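Side-chain contacts in SnoK (PDB 5EPA), which acts as a non-heme iron, 2-oxoglutarate-dependent carbocyclase in nogalamycin biosynthesis, probably closing a carbon ring on its substrate: residues Glu59-Lys63 with Glu64-Ile68; Trp69-Gly72 with Glu73-Gln77; Glu90-Ser93 with Leu94-Pro98; Phe188-Leu191 with Ala192-Trp195. All coordinates share one frame; numbering follows the deposited sequence.

Contact 1 (Glu59-Lys63 with Glu64-Ile68)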
loop_
_atom_site.group_PDB
_atom_site.type_symbol
_atom_site.label_atom_id
_atom_site.label_comp_id
_atom_site.label_asym_id
_atom_site.label_seq_id
_atom_site.Cartn_x
_atom_site.Cartn_y
_atom_site.Cartn_z
ATOM N N GLU A 59 17.779 8.695 -1.118
ATOM C CA GLU A 59 18.460 8.988 -2.362
ATOM C C GLU A 59 17.461 9.205 -3.507
ATOM O O GLU A 59 17.602 10.152 -4.287
ATOM C CB GLU A 59 19.456 7.889 -2.738
ATOM C CG GLU A 59 20.697 7.857 -1.841
ATOM C CD GLU A 59 21.540 6.617 -2.051
ATOM O OE1 GLU A 59 21.913 6.338 -3.207
ATOM O OE2 GLU A 59 21.793 5.887 -1.068
ATOM N N VAL A 60 16.430 8.372 -3.577
ATOM C CA VAL A 60 15.410 8.551 -4.599
ATOM C C VAL A 60 14.666 9.914 -4.445
ATOM O O VAL A 60 14.478 10.648 -5.406
ATOM C CB VAL A 60 14.410 7.419 -4.555
ATOM C CG1 VAL A 60 13.243 7.705 -5.461
ATOM C CG2 VAL A 60 15.069 6.118 -4.924
ATOM N N LEU A 61 14.291 10.258 -3.220
ATOM C CA LEU A 61 13.649 11.532 -2.980
ATOM C C LEU A 61 14.527 12.692 -3.473
ATOM O O LEU A 61 14.031 13.649 -4.025
ATOM C CB LEU A 61 13.302 11.707 -1.498
ATOM C CG LEU A 61 12.134 10.848 -0.976
ATOM C CD1 LEU A 61 12.206 10.705 0.530
ATOM C CD2 LEU A 61 10.800 11.421 -1.415
ATOM N N GLU A 62 15.802 12.623 -3.184
ATOM C CA GLU A 62 16.709 13.698 -3.546
ATOM C C GLU A 62 16.834 13.807 -5.066
ATOM O O GLU A 62 16.808 14.883 -5.626
ATOM C CB GLU A 62 18.077 13.517 -2.848
ATOM C CG GLU A 62 19.093 14.579 -3.250
ATOM C CD GLU A 62 20.014 14.300 -4.446
ATOM O OE1 GLU A 62 19.832 13.313 -5.207
ATOM O OE2 GLU A 62 20.943 15.133 -4.655
ATOM N N LYS A 63 16.927 12.672 -5.723
ATOM C CA LYS A 63 17.179 12.603 -7.161
ATOM C C LYS A 63 15.942 12.893 -8.029
ATOM O O LYS A 63 15.996 13.647 -8.989
ATOM C CB LYS A 63 17.657 11.198 -7.496
ATOM C CG LYS A 63 18.003 11.085 -8.982
ATOM C CD LYS A 63 18.711 9.792 -9.374
ATOM C CE LYS A 63 18.422 9.499 -10.843
ATOM N NZ LYS A 63 19.347 8.489 -11.378
ATOM N N GLU A 64 14.818 12.311 -7.643
ATOM C CA GLU A 64 13.561 12.461 -8.377
ATOM C C GLU A 64 12.736 13.691 -7.996
ATOM O O GLU A 64 11.999 14.229 -8.816
ATOM C CB GLU A 64 12.648 11.227 -8.153
ATOM C CG GLU A 64 13.326 9.901 -8.461
ATOM C CD GLU A 64 13.785 9.801 -9.912
ATOM O OE1 GLU A 64 12.967 10.083 -10.815
ATOM O OE2 GLU A 64 14.948 9.408 -10.152
ATOM N N GLY A 65 12.815 14.112 -6.749
ATOM C CA GLY A 65 11.869 15.079 -6.233
ATOM C C GLY A 65 10.557 14.399 -5.849
ATOM O O GLY A 65 10.168 13.410 -6.456
ATOM N N ARG A 66 9.865 14.924 -4.839
ATOM C CA ARG A 66 8.608 14.323 -4.405
ATOM C C ARG A 66 7.388 14.960 -5.037
ATOM O O ARG A 66 7.391 16.102 -5.421
ATOM C CB ARG A 66 8.492 14.337 -2.866
ATOM C CG ARG A 66 8.362 15.714 -2.246
ATOM C CD ARG A 66 9.025 15.754 -0.865
ATOM N NE ARG A 66 10.466 15.671 -0.978
ATOM C CZ ARG A 66 11.307 15.288 -0.025
ATOM N NH1 ARG A 66 10.880 14.926 1.179
ATOM N NH2 ARG A 66 12.610 15.289 -0.281
ATOM N N GLU A 67 6.318 14.196 -5.068
ATOM C CA GLU A 67 5.027 14.701 -5.465
ATOM C C GLU A 67 4.082 14.806 -4.256
ATOM O O GLU A 67 4.230 14.093 -3.271
ATOM C CB GLU A 67 4.401 13.793 -6.502
ATOM C CG GLU A 67 5.321 13.472 -7.669
ATOM C CD GLU A 67 4.531 13.165 -8.919
ATOM O OE1 GLU A 67 4.649 11.989 -9.372
ATOM O OE2 GLU A 67 3.722 14.050 -9.358
ATOM N N ILE A 68 3.059 15.645 -4.411
ATOM C CA ILE A 68 2.032 15.820 -3.375
ATOM C C ILE A 68 0.821 14.973 -3.643
ATOM O O ILE A 68 0.201 15.062 -4.692
ATOM C CB ILE A 68 1.592 17.273 -3.285
ATOM C CG1 ILE A 68 2.747 18.126 -2.739
ATOM C CG2 ILE A 68 0.395 17.407 -2.353
ATOM C CD1 ILE A 68 2.546 19.605 -2.906
HETATM O O HOH W 1 13.916 16.231 -3.240
#

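Contact 2 (Trp69-Gly72 with Glu73-Gln77). With AKG (2-oxoglutaric acid), chain H.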
loop_
_atom_site.group_PDB
_atom_site.type_symbol
_atom_site.label_atom_id
_atom_site.label_comp_id
_atom_site.label_asym_id
_atom_site.label_seq_id
_atom_site.Cartn_x
_atom_site.Cartn_y
_atom_site.Cartn_z
ATOM N N TRP A 69 0.473 14.148 -2.689
ATOM C CA TRP A 69 -0.832 13.535 -2.667
ATOM C C TRP A 69 -1.675 14.465 -1.816
ATOM O O TRP A 69 -1.477 14.575 -0.613
ATOM C CB TRP A 69 -0.720 12.129 -2.074
ATOM C CG TRP A 69 -1.968 11.324 -1.863
ATOM C CD1 TRP A 69 -3.269 11.748 -1.935
ATOM C CD2 TRP A 69 -2.011 9.948 -1.435
ATOM N NE1 TRP A 69 -4.131 10.692 -1.606
ATOM C CE2 TRP A 69 -3.374 9.591 -1.277
ATOM C CE3 TRP A 69 -1.020 8.997 -1.146
ATOM C CZ2 TRP A 69 -3.772 8.312 -0.876
ATOM C CZ3 TRP A 69 -1.406 7.724 -0.728
ATOM C CH2 TRP A 69 -2.777 7.394 -0.592
ATOM N N GLY A 70 -2.625 15.133 -2.476
ATOM C CA GLY A 70 -3.491 16.123 -1.837
ATOM C C GLY A 70 -3.759 17.277 -2.783
ATOM O O GLY A 70 -3.423 17.219 -3.952
ATOM N N ALA A 71 -4.341 18.348 -2.274
ATOM C CA ALA A 71 -4.757 19.484 -3.110
ATOM C C ALA A 71 -3.768 20.675 -3.027
ATOM O O ALA A 71 -4.121 21.764 -2.615
ATOM C CB ALA A 71 -6.159 19.939 -2.674
ATOM N N GLY A 72 -2.526 20.461 -3.386
ATOM C CA GLY A 72 -1.548 21.562 -3.399
ATOM C C GLY A 72 -0.682 21.683 -2.141
ATOM O O GLY A 72 -0.836 20.912 -1.182
ATOM N N GLU A 73 0.195 22.685 -2.153
ATOM C CA GLU A 73 1.223 22.832 -1.120
ATOM C C GLU A 73 0.680 22.983 0.312
ATOM O O GLU A 73 1.322 22.551 1.253
ATOM C CB GLU A 73 2.131 24.005 -1.437
ATOM C CG GLU A 73 1.432 25.343 -1.380
ATOM C CD GLU A 73 2.271 26.497 -1.890
ATOM O OE1 GLU A 73 3.529 26.342 -1.952
ATOM O OE2 GLU A 73 1.662 27.556 -2.214
ATOM N N ASP A 74 -0.506 23.559 0.464
ATOM C CA ASP A 74 -1.096 23.746 1.791
ATOM C C ASP A 74 -2.031 22.623 2.276
ATOM O O ASP A 74 -2.604 22.730 3.356
ATOM C CB ASP A 74 -1.851 25.078 1.851
ATOM C CG ASP A 74 -0.920 26.256 1.787
ATOM O OD1 ASP A 74 0.297 26.084 1.920
ATOM O OD2 ASP A 74 -1.409 27.383 1.619
ATOM N N GLU A 75 -2.173 21.549 1.491
ATOM C CA GLU A 75 -3.113 20.481 1.812
ATOM C C GLU A 75 -2.493 19.146 1.504
ATOM O O GLU A 75 -3.077 18.305 0.832
ATOM C CB GLU A 75 -4.417 20.688 1.070
ATOM C CG GLU A 75 -5.065 21.996 1.450
ATOM C CD GLU A 75 -6.451 22.217 0.856
ATOM O OE1 GLU A 75 -7.216 21.235 0.662
ATOM O OE2 GLU A 75 -6.784 23.409 0.577
ATOM N N VAL A 76 -1.296 18.948 2.032
ATOM C CA VAL A 76 -0.555 17.744 1.771
ATOM C C VAL A 76 -1.045 16.635 2.681
ATOM O O VAL A 76 -0.943 16.735 3.885
ATOM C CB VAL A 76 0.955 17.955 1.977
ATOM C CG1 VAL A 76 1.737 16.668 1.669
ATOM C CG2 VAL A 76 1.478 19.091 1.103
ATOM N N GLN A 77 -1.519 15.537 2.105
ATOM C CA GLN A 77 -1.737 14.291 2.841
ATOM C C GLN A 77 -0.464 13.464 2.936
ATOM O O GLN A 77 -0.117 12.988 4.005
ATOM C CB GLN A 77 -2.845 13.461 2.183
ATOM C CG GLN A 77 -4.166 14.180 2.161
ATOM C CD GLN A 77 -5.268 13.446 1.424
ATOM O OE1 GLN A 77 -5.382 12.222 1.457
ATOM N NE2 GLN A 77 -6.063 14.209 0.705
HETATM C C1 AKG H . -1.767 2.541 0.951
HETATM O O1 AKG H . -0.669 1.992 1.221
HETATM O O2 AKG H . -2.666 2.077 0.200
HETATM C C2 AKG H . -2.072 3.856 1.509
HETATM O O5 AKG H . -3.168 4.291 1.190
HETATM C C3 AKG H . -1.092 4.577 2.399
HETATM C C4 AKG H . -1.426 6.030 2.750
HETATM C C5 AKG H . -0.372 6.603 3.717
HETATM O O3 AKG H . 0.803 6.119 3.790
HETATM O O4 AKG H . -0.661 7.559 4.442
HETATM O O HOH W 2 -6.899 11.674 -0.982
HETATM O O HOH W 3 -5.445 17.310 0.366
HETATM O O HOH W 4 -2.639 23.890 -1.479
#

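Contact 3 (Glu90-Ser93 with Leu94-Pro98)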
loop_
_atom_site.group_PDB
_atom_site.type_symbol
_atom_site.label_atom_id
_atom_site.label_comp_id
_atom_site.label_asym_id
_atom_site.label_seq_id
_atom_site.Cartn_x
_atom_site.Cartn_y
_atom_site.Cartn_z
ATOM N N GLU A 90 18.920 -0.863 -5.540
ATOM C CA GLU A 90 18.731 -1.601 -4.287
ATOM C C GLU A 90 17.276 -1.859 -3.897
ATOM O O GLU A 90 17.018 -2.748 -3.093
ATOM C CB GLU A 90 19.430 -0.904 -3.105
ATOM C CG GLU A 90 20.956 -1.078 -3.123
ATOM C CD GLU A 90 21.712 -0.120 -2.173
ATOM O OE1 GLU A 90 21.035 0.397 -1.205
ATOM O OE2 GLU A 90 22.933 0.117 -2.384
ATOM N N LEU A 91 16.324 -1.137 -4.488
ATOM C CA LEU A 91 14.917 -1.294 -4.066
ATOM C C LEU A 91 14.234 -2.509 -4.668
ATOM O O LEU A 91 13.145 -2.889 -4.243
ATOM C CB LEU A 91 14.112 -0.032 -4.334
ATOM C CG LEU A 91 14.545 1.125 -3.452
ATOM C CD1 LEU A 91 13.752 2.361 -3.789
ATOM C CD2 LEU A 91 14.424 0.801 -1.970
ATOM N N ARG A 92 14.849 -3.110 -5.677
ATOM C CA ARG A 92 14.335 -4.358 -6.210
ATOM C C ARG A 92 14.301 -5.388 -5.098
ATOM O O ARG A 92 13.416 -6.228 -5.068
ATOM C CB ARG A 92 15.227 -4.861 -7.387
ATOM C CG ARG A 92 14.831 -6.215 -7.986
ATOM C CD ARG A 92 15.823 -6.615 -9.111
ATOM N NE ARG A 92 15.646 -5.703 -10.224
ATOM C CZ ARG A 92 14.750 -5.869 -11.189
ATOM N NH1 ARG A 92 14.003 -6.978 -11.247
ATOM N NH2 ARG A 92 14.628 -4.938 -12.138
ATOM N N SER A 93 15.314 -5.348 -4.245
ATOM C CA SER A 93 15.457 -6.340 -3.186
ATOM C C SER A 93 14.514 -6.031 -2.017
ATOM O O SER A 93 14.415 -6.803 -1.120
ATOM C CB SER A 93 16.924 -6.431 -2.718
ATOM O OG SER A 93 17.303 -5.207 -2.099
ATOM N N LEU A 94 13.826 -4.899 -2.077
ATOM C CA LEU A 94 12.760 -4.594 -1.164
ATOM C C LEU A 94 11.446 -5.179 -1.651
ATOM O O LEU A 94 10.797 -5.894 -0.913
ATOM C CB LEU A 94 12.593 -3.078 -0.973
ATOM C CG LEU A 94 11.553 -2.622 0.024
ATOM C CD1 LEU A 94 11.833 -3.159 1.421
ATOM C CD2 LEU A 94 11.490 -1.111 0.083
ATOM N N VAL A 95 11.049 -4.875 -2.879
ATOM C CA VAL A 95 9.788 -5.375 -3.418
ATOM C C VAL A 95 9.783 -6.898 -3.680
ATOM O O VAL A 95 8.742 -7.533 -3.548
ATOM C CB VAL A 95 9.328 -4.630 -4.692
ATOM C CG1 VAL A 95 9.175 -3.146 -4.407
ATOM C CG2 VAL A 95 10.281 -4.843 -5.873
ATOM N N LEU A 96 10.949 -7.455 -4.013
ATOM C CA LEU A 96 11.136 -8.891 -4.107
ATOM C C LEU A 96 11.924 -9.429 -2.930
ATOM O O LEU A 96 12.488 -10.503 -3.020
ATOM C CB LEU A 96 11.841 -9.272 -5.418
ATOM C CG LEU A 96 11.133 -8.865 -6.709
ATOM C CD1 LEU A 96 11.917 -9.316 -7.931
ATOM C CD2 LEU A 96 9.719 -9.428 -6.772
ATOM N N HIS A 97 11.896 -8.740 -1.792
ATOM C CA HIS A 97 12.455 -9.264 -0.563
ATOM C C HIS A 97 11.836 -10.638 -0.337
ATOM O O HIS A 97 10.620 -10.798 -0.500
ATOM C CB HIS A 97 12.132 -8.332 0.610
ATOM C CG HIS A 97 12.869 -8.655 1.867
ATOM N ND1 HIS A 97 12.379 -9.522 2.812
ATOM C CD2 HIS A 97 14.059 -8.209 2.349
ATOM C CE1 HIS A 97 13.248 -9.626 3.805
ATOM N NE2 HIS A 97 14.272 -8.830 3.554
ATOM N N PRO A 98 12.656 -11.645 0.029
ATOM C CA PRO A 98 12.091 -12.991 0.146
ATOM C C PRO A 98 11.031 -13.126 1.220
ATOM O O PRO A 98 10.060 -13.847 1.035
ATOM C CB PRO A 98 13.299 -13.858 0.497
ATOM C CG PRO A 98 14.500 -13.061 0.053
ATOM C CD PRO A 98 14.124 -11.632 0.186
#

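Contact 4 (Phe188-Leu191 with Ala192-Trp195)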
loop_
_atom_site.group_PDB
_atom_site.type_symbol
_atom_site.label_atom_id
_atom_site.label_comp_id
_atom_site.label_asym_id
_atom_site.label_seq_id
_atom_site.Cartn_x
_atom_site.Cartn_y
_atom_site.Cartn_z
ATOM N N PHE A 188 -15.336 10.691 -8.239
ATOM C CA PHE A 188 -15.154 10.644 -6.829
ATOM C C PHE A 188 -16.494 10.792 -6.142
ATOM O O PHE A 188 -17.304 11.665 -6.474
ATOM C CB PHE A 188 -14.216 11.743 -6.355
ATOM C CG PHE A 188 -14.175 11.873 -4.862
ATOM C CD1 PHE A 188 -13.398 11.003 -4.098
ATOM C CD2 PHE A 188 -15.012 12.797 -4.199
ATOM C CE1 PHE A 188 -13.424 11.082 -2.701
ATOM C CE2 PHE A 188 -15.016 12.887 -2.801
ATOM C CZ PHE A 188 -14.229 12.029 -2.051
ATOM N N ARG A 189 -16.707 9.908 -5.176
ATOM C CA ARG A 189 -17.884 9.964 -4.273
ATOM C C ARG A 189 -17.431 9.761 -2.795
ATOM O O ARG A 189 -16.483 9.006 -2.523
ATOM C CB ARG A 189 -18.909 8.886 -4.631
ATOM C CG ARG A 189 -19.523 8.893 -6.043
ATOM C CD ARG A 189 -20.352 10.137 -6.294
ATOM N NE ARG A 189 -20.911 10.242 -7.686
ATOM C CZ ARG A 189 -20.303 10.858 -8.725
ATOM N NH1 ARG A 189 -19.111 11.465 -8.576
ATOM N NH2 ARG A 189 -20.888 10.881 -9.926
ATOM N N ASP A 190 -18.085 10.485 -1.868
ATOM C CA ASP A 190 -17.853 10.278 -0.449
ATOM C C ASP A 190 -18.143 8.833 -0.141
ATOM O O ASP A 190 -19.090 8.239 -0.651
ATOM C CB ASP A 190 -18.730 11.198 0.395
ATOM C CG ASP A 190 -18.339 12.673 0.250
ATOM O OD1 ASP A 190 -17.124 12.976 0.118
ATOM O OD2 ASP A 190 -19.250 13.529 0.254
ATOM N N LEU A 191 -17.314 8.238 0.688
ATOM C CA LEU A 191 -17.500 6.822 0.974
ATOM C C LEU A 191 -18.877 6.500 1.588
ATOM O O LEU A 191 -19.468 5.459 1.287
ATOM C CB LEU A 191 -16.364 6.298 1.840
ATOM C CG LEU A 191 -16.420 4.794 2.078
ATOM C CD1 LEU A 191 -16.379 3.998 0.764
ATOM C CD2 LEU A 191 -15.260 4.374 2.950
ATOM N N ALA A 192 -19.422 7.415 2.397
ATOM C CA ALA A 192 -20.743 7.196 2.981
ATOM C C ALA A 192 -21.842 7.140 1.919
ATOM O O ALA A 192 -22.873 6.530 2.151
ATOM C CB ALA A 192 -21.066 8.253 4.008
ATOM N N ASP A 193 -21.636 7.788 0.770
ATOM C CA ASP A 193 -22.637 7.721 -0.337
ATOM C C ASP A 193 -22.556 6.391 -1.100
ATOM O O ASP A 193 -23.553 5.804 -1.443
ATOM C CB ASP A 193 -22.458 8.889 -1.301
ATOM C CG ASP A 193 -22.840 10.240 -0.671
ATOM O OD1 ASP A 193 -23.809 10.312 0.110
ATOM O OD2 ASP A 193 -22.165 11.249 -0.934
ATOM N N VAL A 194 -21.324 5.913 -1.291
ATOM C CA VAL A 194 -21.061 4.600 -1.872
ATOM C C VAL A 194 -21.479 3.450 -0.946
ATOM O O VAL A 194 -22.151 2.517 -1.360
ATOM C CB VAL A 194 -19.567 4.427 -2.116
ATOM C CG1 VAL A 194 -19.292 3.039 -2.656
ATOM C CG2 VAL A 194 -19.018 5.482 -3.076
ATOM N N TRP A 195 -21.051 3.528 0.311
ATOM C CA TRP A 195 -21.297 2.512 1.341
ATOM C C TRP A 195 -22.060 3.100 2.541
ATOM O O TRP A 195 -21.452 3.566 3.469
ATOM C CB TRP A 195 -19.956 1.972 1.821
ATOM C CG TRP A 195 -20.014 0.805 2.740
ATOM C CD1 TRP A 195 -21.066 -0.032 2.944
ATOM C CD2 TRP A 195 -18.965 0.336 3.574
ATOM N NE1 TRP A 195 -20.731 -0.999 3.839
ATOM C CE2 TRP A 195 -19.446 -0.796 4.249
ATOM C CE3 TRP A 195 -17.658 0.768 3.827
ATOM C CZ2 TRP A 195 -18.673 -1.522 5.140
ATOM C CZ3 TRP A 195 -16.885 0.050 4.719
ATOM C CH2 TRP A 195 -17.408 -1.083 5.377
HETATM O O HOH W 5 -20.369 11.969 -2.800
#

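Contact 1 (Glu59-Lys63 with Glu64-Ile68)
Val60 meets Glu64 one helical turn on, at the C-terminal end of helix 47-64, where the chain leaves for strand 67-70. Its carbonyl takes the straight backbone bond from Glu64 N (Val60 O to Glu64 N 2.8 Å, 168° at the hydrogen). Beside that bond the side chains cross at a slant: Val60 CG1, anti to the backbone N (chi1 171°), meets Glu64 CG at 3.7 Å. Leu61 comes next and serves two partners. Leu61 O accepts Gly65 N at 3.0 Å, from a donor well above the carbonyl plane, and also a water that donates to Leu61 O at 2.7 Å and lies in the plane of the Arg66 guanidinium, where its bond to NH2 is weak. Leu61 CD2 sits over the centre of one guanidinium face, 4.1 Å above the plane, while CB touches Arg66 NH2. Bends at chi2 and chi3 bring the arginine back over the leucine. Lys63 runs extended alongside Glu64, both pointing the same way, and its CE approaches Glu64 OE2 at 3.5 Å. An alanine in place of Glu64 removes CG and the carboxylate, which would probably leave a gap beside Val60 CG1 and the Lys63 chain without its neighbouring negative charge. Gly65, with positive phi, turns the chain out of the helix; a CB there would press on the preceding carbonyl oxygen. Lys63 NZ stays 4.7 Å from Glu64 OE2, so their opposite charges probably attract only at a distance, and the helix end is held mainly by backbone bonds and aliphatic contact, with a water linking the Leu61 carbonyl only weakly to the arginine.

Contact 2 (Trp69-Gly72 with Glu73-Gln77)
Trp69 and Gln77 meet close to the loop end of a beta hairpin, strands 67-70 and 76-81, whose tip is a type I turn from Gly72 to Glu75. Gln77 is extended beyond CG, which stands beside its own backbone N (chi1 -61°). Its CB lies 3.3 Å from Trp69 O, the same oxygen that accepts Gln77 N at 2.9 Å, and CG passes that carbonyl more loosely. At the tip the amide divides. OE1 comes obliquely to the indole, the amide plane turned 40° from the ring, and is 3.6 Å from Trp69 NE1; a water fills in, accepting from NE1 at 3.0 Å and donating to OE1, which also receives Leu131 N. NE2 lies near Gly70 CA and donates to a second water, which accepts from Ala71 N and donates to Glu75 O. From the other end of the indole, CH2 reaches the 2-oxoglutarate, with the ligand's O5 near the ring plane, 3.6 Å from CH2. The ring thus lines the cosubstrate pocket, where it also touches Thr130, whose OG1 is hydrogen-bonded to the 2-oxoglutarate. Were Trp69 an alanine, this flank of the 2-oxoglutarate would probably lose its indole cover, and the water on Gln77 OE1 its NE1 donor. Gly70 pairs with Val76 as an antiparallel non-hydrogen-bonded pair, and a CB on the glycine would collide with Glu75 O. At the turn, Glu75 N donates to Gly72 O at 3.1 Å, coming from 51° above the carbonyl plane, while Val76 CG2 rests on that oxygen at 3.7 Å.

Contact 3 (Glu90-Ser93 with Leu94-Pro98)
Leu91 and Leu94 lie side by side and point the same way, CD2 meeting CD2 at 4.1 Å; this is the apolar part of the contact where a 3-10 segment runs into the short helix 92-95. Both leucines pack against helix 47-64, Leu91 on Ala56 and Leu94 on Phe53, while Val95 rests on Val238 of strand 233-242. Backbone bonds make up the second kind. Leu91 O receives Val95 N at 3.2 Å and, more weakly, Leu94 N. Arg92 O takes Leu96 N at 3.0 Å from a donor tilted 24° from the carbonyl plane. Carbon atoms crowd the same oxygens: Leu94 CB lies against Leu91 O, and Val95 CG2 approaches Arg92 O at 3.5 Å. Among side-chain polar bonds, Ser93 OG is turned between its own backbone N and carbonyl carbon (chi1 66°), which lets the hydroxyl donate back to Glu90 O at 2.7 Å. His97 forms the remaining group. Ser93 O lies near the plane of the imidazole at its edge and touches His97 CB at 3.2 Å, while Pro98 CD covers one ring face, 3.6 Å above the plane and toward the rim. The two ring nitrogens have separate partners: NE2 bonds Glu49 OE2, and ND1 makes a weak bond with Ile100 N. Leu96 has already left helical geometry, and the arrangement is that of two successive helices joined by a tight bend, with His97 as the N-cap of helix 98-108.

Contact 4 (Phe188-Leu191 with Ala192-Trp195)
Leu191 CG stands anti to its backbone nitrogen (chi1 -175°), and Trp195 CG is placed likewise (chi1 -172°); these torsions lay Leu191 CD2 at the edge of the indole one turn on and CD1 4.2 Å from Trp195 CB. Together they span the single turn of helix 191-194, with Asp190 as its N-cap residue, although the Asp190 side chain makes no capping bond. Its carbonyl opens the helical bonding, accepting Val194 N nearly along its axis and Asp193 N, 3.0 Å from Asp190 O, from well above its plane. Leu191 O takes Trp195 N at 2.7 Å. Ahead of the turn, Arg189 CB meets Val194 CG2 at 3.7 Å, while the bent arginine chain carries NH1 back to Phe188 O. Beyond the turn, Arg173 makes a cation-pi contact with Trp195, and Leu191 packs on Tyr198 and Val221. The side chains of Asp190 and Asp193 run side by side, their carboxylate planes 36° apart, and probably repel one another at 3.9 Å between the two OD2 atoms. A water probably eases this, donating to Asp193 OD2 at 2.7 Å and accepting from Asp190 N at 2.9 Å.

How the contacts relate
From the N terminus the four contacts follow in series, none nested in or crossing another. Contact 1 closes the exit of helix 47-64 into strand 67-70, and contact 2 closes the hairpin to strand 76-81; they adjoin through Ile68, whose CG2 packs on Val76 CG2 at the edge of the larger sheet of this cupin-clan fold. Contact 3, the bend from helix 92-95 into helix 98-108, returns to helix 47-64, Val60 CG2 meeting Leu91 CD1. Contact 4 stands apart, its centre about 36 Å from that of contact 3 across the chain's centre. Contact 2 touches the cosubstrate, while contact 4 approaches the iron-binding histidines from a separate loop region.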